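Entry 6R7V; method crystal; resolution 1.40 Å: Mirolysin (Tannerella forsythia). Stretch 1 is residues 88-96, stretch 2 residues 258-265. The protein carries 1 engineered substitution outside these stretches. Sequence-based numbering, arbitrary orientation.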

# COMPACT_ATOMS: atom_id res chain seq x y z
N THR A 88 1.83 -10.16 17.66
CA THR A 88 0.57 -9.42 17.80
C THR A 88 0.03 -9.63 19.22
O THR A 88 -0.06 -10.79 19.62
N PRO A 89 -0.25 -8.58 20.03
CA PRO A 89 -0.81 -8.84 21.39
C PRO A 89 -2.02 -9.76 21.32
O PRO A 89 -2.83 -9.62 20.39
N SER A 90 -2.12 -10.72 22.23
CA SER A 90 -3.22 -11.70 22.24
C SER A 90 -4.56 -11.02 22.18
O SER A 90 -5.45 -11.56 21.54
N ALA A 91 -4.72 -9.82 22.80
CA ALA A 91 -6.00 -9.10 22.76
C ALA A 91 -6.40 -8.66 21.35
O ALA A 91 -7.59 -8.47 21.10
N PHE A 92 -5.43 -8.53 20.43
CA PHE A 92 -5.71 -8.13 19.05
C PHE A 92 -5.53 -9.27 18.04
O PHE A 92 -5.99 -9.16 16.90
N ALA A 93 -4.82 -10.37 18.44
CA ALA A 93 -4.54 -11.47 17.50
C ALA A 93 -5.83 -12.08 16.95
O ALA A 93 -5.86 -12.46 15.78
N ASN A 94 -6.90 -12.09 17.75
CA ASN A 94 -8.20 -12.63 17.36
C ASN A 94 -8.91 -11.72 16.31
O ASN A 94 -9.80 -12.19 15.60
N LEU A 95 -8.44 -10.46 16.15
CA LEU A 95 -8.97 -9.54 15.14
C LEU A 95 -8.13 -9.55 13.88
O LEU A 95 -8.53 -8.91 12.90
N ALA A 96 -7.02 -10.27 13.89
CA ALA A 96 -6.09 -10.23 12.75
C ALA A 96 -6.66 -10.94 11.53
O ALA A 96 -7.32 -11.97 11.64
N SER A 258 -7.47 -0.33 27.97
CA SER A 258 -6.72 -1.47 27.43
C SER A 258 -7.71 -2.37 26.68
O SER A 258 -8.87 -2.45 27.10
N PRO A 259 -7.38 -2.93 25.48
CA PRO A 259 -6.06 -3.04 24.83
C PRO A 259 -5.55 -1.78 24.12
O PRO A 259 -4.46 -1.82 23.56
N GLY A 260 -6.32 -0.68 24.13
CA GLY A 260 -5.86 0.58 23.54
C GLY A 260 -5.86 0.62 22.03
O GLY A 260 -6.71 0.01 21.37
N VAL A 261 -4.90 1.36 21.46
CA VAL A 261 -4.84 1.55 20.01
C VAL A 261 -3.92 0.53 19.35
O VAL A 261 -2.96 0.04 19.92
N MET A 262 -4.26 0.19 18.11
CA MET A 262 -3.56 -0.86 17.37
C MET A 262 -2.35 -0.28 16.63
O MET A 262 -2.31 -0.19 15.39
N PHE A 263 -1.33 0.12 17.41
CA PHE A 263 -0.15 0.78 16.83
C PHE A 263 0.69 -0.16 15.99
O PHE A 263 1.55 0.32 15.25
N MET A 264 0.45 -1.48 16.08
CA MET A 264 1.18 -2.50 15.31
C MET A 264 0.44 -2.85 13.98
O MET A 264 0.84 -3.77 13.27
N ASN A 265 -0.61 -2.11 13.69
CA ASN A 265 -1.31 -2.22 12.40
C ASN A 265 -0.42 -1.66 11.32
O ASN A 265 0.22 -0.63 11.52

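The contact between these two stretches is a knob in a socket. The knob is the ring of Phe92, whose CA-to-CB bond points toward the second stretch, with chi1 in the m well and chi2 at -48°, and it is the most heavily covered residue of either stretch. The socket is built by Pro259, Gly260, Val261, Met262 and Met264, in a segment without regular helix or strand whose irregular path curls around the ring.

Two walls enclose the faces of the ring. Over one face lies Pro259, whose CB sits 4.2 Å from the centroid of the Phe92 ring in a CH-pi contact, while its CG comes within 3.7 Å of Phe92 CE1. Proline suits this wall because its compact, conformationally restricted ring presents C-H groups to the aromatic face; here it has a C-gamma endo pucker and follows a cis peptide bond. Over the opposite face, Met262 CG lies 4.2 Å from the Phe92 centroid and almost on the ring normal. The CA-to-CB bond of Met262 points sideways, but chi1 and chi2 are both t, extending the chain as far as SD, and chi3 at -92° turns CE to 3.6 Å from Phe92 CD1. A long, unbranched side chain can lie along an aromatic face in this way.

The floor of the socket is backbone. Gly260 O approaches Phe92 CZ at 3.5 Å near the ring plane, where the slightly positive C-H edge is a favourable neighbour for a carbonyl oxygen. Gly260 has a positive phi, which favours glycine. The CA-to-CB bond of Val261 points away, and its carbonyl faces the contact instead, with O 3.8 Å from Phe92 CE2.

Met264 fills the remaining flank. Its CA-to-CB bond points toward the first stretch, and its p, m, m rotamer folds the chain so that SD lies 3.7 Å from Phe92 CD2, obliquely to the ring, while CE reaches to 3.8 Å from Pro89 CG. Smaller bumps complete the fit: Ala91 CB meets Pro259 CB at 3.7 Å, and Leu95, in the m, t rotamer, places CD1 3.9 Å from Met262 CE.

No hydrogen bond crosses the contact, so it rests on shape and apolar packing. Polar links instead shape each side: Phe92 N and Ala93 N both donate to Pro89 O, at 2.8 and 2.9 Å, and Asn265 N donates to Met262 O at 3.1 Å, closing a type I turn. A weak bond from Asn265 ND2 to Met262 SD, 3.7 Å long, also links the ends of that turn.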

# COMPACT_ATOMS: atom_id res chain seq x y z
CB THR A 88 -0.47 -9.87 16.78
OG1 THR A 88 0.10 -9.80 15.47
CG2 THR A 88 -1.73 -9.00 16.80
CB PRO A 89 -1.19 -7.45 21.89
CG PRO A 89 -0.29 -6.52 21.11
CD PRO A 89 -0.20 -7.13 19.74
CB SER A 90 -3.13 -12.62 23.45
OG SER A 90 -3.16 -11.84 24.63
CB ALA A 91 -5.97 -7.90 23.70
CB PHE A 92 -4.80 -6.97 18.63
CG PHE A 92 -4.96 -5.62 19.30
CD1 PHE A 92 -6.22 -5.04 19.45
CD2 PHE A 92 -3.85 -4.90 19.70
CE1 PHE A 92 -6.35 -3.76 20.01
CE2 PHE A 92 -3.98 -3.64 20.28
CZ PHE A 92 -5.23 -3.06 20.39
CB ALA A 93 -3.69 -12.53 18.17
CB ASN A 94 -9.09 -12.83 18.60
CG ASN A 94 -8.83 -11.83 19.71
OD1 ASN A 94 -9.02 -10.62 19.55
ND2 ASN A 94 -8.37 -12.32 20.86
CB LEU A 95 -9.03 -8.08 15.66
CG LEU A 95 -9.80 -7.84 16.95
CD1 LEU A 95 -9.63 -6.37 17.40
CD2 LEU A 95 -11.27 -8.13 16.75
CB ALA A 96 -4.77 -10.86 13.15
CB SER A 258 -5.99 -2.24 28.54
OG SER A 258 -5.24 -3.35 28.06
CB PRO A 259 -6.26 -4.19 23.83
CG PRO A 259 -7.72 -4.12 23.48
CD PRO A 259 -8.39 -3.74 24.78
CB VAL A 261 -4.48 3.00 19.65
CG1 VAL A 261 -5.50 3.99 20.26
CG2 VAL A 261 -3.05 3.37 20.06
CB MET A 262 -4.55 -1.51 16.41
CG MET A 262 -4.21 -2.88 16.06
SD MET A 262 -5.47 -3.48 14.92
CE MET A 262 -6.65 -4.24 16.00
CB PHE A 263 0.70 1.42 17.93
CG PHE A 263 1.24 0.45 18.95
CD1 PHE A 263 2.37 -0.32 18.68
CD2 PHE A 263 0.60 0.28 20.17
CE1 PHE A 263 2.86 -1.22 19.62
CE2 PHE A 263 1.10 -0.61 21.11
CZ PHE A 263 2.22 -1.36 20.83
CB MET A 264 1.50 -3.75 16.15
CG MET A 264 0.32 -4.63 16.57
SD MET A 264 -1.00 -3.88 17.56
CE MET A 264 -0.08 -3.38 19.01
CB ASN A 265 -2.62 -1.45 12.46
CG ASN A 265 -3.53 -1.79 11.30
OD1 ASN A 265 -3.42 -1.20 10.22
ND2 ASN A 265 -4.39 -2.79 11.47